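PDB 1MKM: IclR transcriptional regulator from Thermotoga maritima, which probably binds DNA through a winged helix-turn-helix domain and acts as a transcriptional regulator of the IclR family. Local coordinates for the interface of chains A and B. Coordinates in Å, arbitrary orientation; residue numbers count along the deposited sequence, not the author numbering. Chains: chain A/B, IclR transcriptional regulator.

The interface of chains A and B. Residues chain A 110, 127-128; chain B 110, 127-128.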
ATOM      1  N   VAL A 110      -8.174  -4.375  -2.686  1.00 49.81           N
ATOM      2  CA  VAL A 110      -7.356  -3.285  -2.134  1.00 50.51           C
ATOM      3  C   VAL A 110      -6.417  -2.736  -3.217  1.00 44.22           C
ATOM      4  O   VAL A 110      -5.755  -3.512  -3.928  1.00 38.93           O
ATOM      5  CB  VAL A 110      -6.466  -3.746  -0.941  1.00 51.31           C
ATOM      6  CG1 VAL A 110      -6.028  -2.538  -0.125  1.00 52.79           C
ATOM      7  CG2 VAL A 110      -7.204  -4.747  -0.079  1.00 55.24           C
ATOM      8  N   LEU A 127      -3.746   4.228  -2.641  1.00 65.46           N
ATOM      9  CA  LEU A 127      -3.245   3.033  -1.975  1.00 74.21           C
ATOM     10  C   LEU A 127      -4.033   2.757  -0.701  1.00 73.92           C
ATOM     11  O   LEU A 127      -4.415   3.683   0.018  1.00 70.96           O
ATOM     12  CB  LEU A 127      -1.758   3.211  -1.640  1.00 85.69           C
ATOM     13  CG  LEU A 127      -0.927   2.025  -1.127  1.00 94.60           C
ATOM     14  CD1 LEU A 127       0.533   2.452  -1.032  1.00 94.07           C
ATOM     15  CD2 LEU A 127      -1.421   1.552   0.231  1.00 89.53           C
ATOM     16  N   GLY A 128      -4.288   1.483  -0.431  1.00 67.27           N
ATOM     17  CA  GLY A 128      -5.022   1.133   0.771  1.00 74.03           C
ATOM     18  C   GLY A 128      -6.425   1.699   0.825  1.00 78.43           C
ATOM     19  O   GLY A 128      -6.840   2.277   1.837  1.00 81.64           O
TER
ATOM     20  N   VAL B 110      -3.079   5.319   7.443  1.00 49.81           N
ATOM     21  CA  VAL B 110      -3.065   4.159   6.539  1.00 50.51           C
ATOM     22  C   VAL B 110      -1.725   3.419   6.659  1.00 44.22           C
ATOM     23  O   VAL B 110      -0.654   4.050   6.637  1.00 38.93           O
ATOM     24  CB  VAL B 110      -3.239   4.560   5.043  1.00 51.31           C
ATOM     25  CG1 VAL B 110      -3.691   3.354   4.234  1.00 52.79           C
ATOM     26  CG2 VAL B 110      -4.218   5.706   4.907  1.00 55.24           C
ATOM     27  N   LEU B 127      -1.288  -3.805   4.769  1.00 65.46           N
ATOM     28  CA  LEU B 127      -1.249  -2.655   3.875  1.00 74.21           C
ATOM     29  C   LEU B 127      -2.660  -2.196   3.530  1.00 73.92           C
ATOM     30  O   LEU B 127      -3.566  -3.013   3.356  1.00 70.96           O
ATOM     31  CB  LEU B 127      -0.492  -3.023   2.591  1.00 85.69           C
ATOM     32  CG  LEU B 127      -0.120  -1.937   1.569  1.00 94.60           C
ATOM     33  CD1 LEU B 127       0.755  -2.560   0.488  1.00 94.07           C
ATOM     34  CD2 LEU B 127      -1.360  -1.319   0.945  1.00 89.53           C
ATOM     35  N   GLY B 128      -2.847  -0.884   3.447  1.00 67.27           N
ATOM     36  CA  GLY B 128      -4.159  -0.362   3.111  1.00 74.03           C
ATOM     37  C   GLY B 128      -5.241  -0.720   4.107  1.00 78.43           C
ATOM     38  O   GLY B 128      -6.329  -1.171   3.730  1.00 81.64           O
TER
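A:Leu127 meets B:Leu127 with CG anti to the backbone N, chi1 -171°. The second torsion, 174°, sets CD1 anti to CA, which turns the other methyl, CD2, towards the partner. The two side chains cross at about a right angle. They touch through the CD2 branch. The CD1 methyls lie to the same side of the CD2 pair, 5.2 Å apart from A:Leu127 CD1 to B:Leu127 CD1. The modelled CD2 to CD2 separation is too short to be real, so the exact fit there is doubtful. A:Leu127 CG lies 4.0 Å from B:Leu127 CD2, a distance that shares the uncertainty of that methyl.

Beside the leucine tips, A:Gly128 faces B:Gly128 across the same two-fold axis. Their alpha carbons are also modelled too close, so the detail of this approach is doubtful. Each glycine has its backbone in the left-handed region.

The valines flank this centre. A:Val110 has CG1 anti to the backbone N, chi1 -161°, and points this methyl towards A:Gly128 of its own chain. CG1 is 3.9 Å from A:Gly128 CA. The carbonyl O of B:Gly128 is farther round, 4.1 Å from A:Val110 CG1. The valine therefore rests against its own loop and lies at the margin of the contact, without close packing on the partner. B:Val110 repeats this with the chains exchanged.

No hydrogen bond or salt bridge crosses the patch. It is a small apolar contact, hiding 120 Å² in all, and forms part of a wider two-fold interface. The deposited assembly has four copies, and this pairing may be one of its dimer contacts. The structure alone does not show that it persists in solution.

A:Val110 lies on strand 108-115. A:Leu127 and A:Gly128 lie in the loop leading into strand 130-132, and chain B matches. All fall within the IclR C-terminal family region.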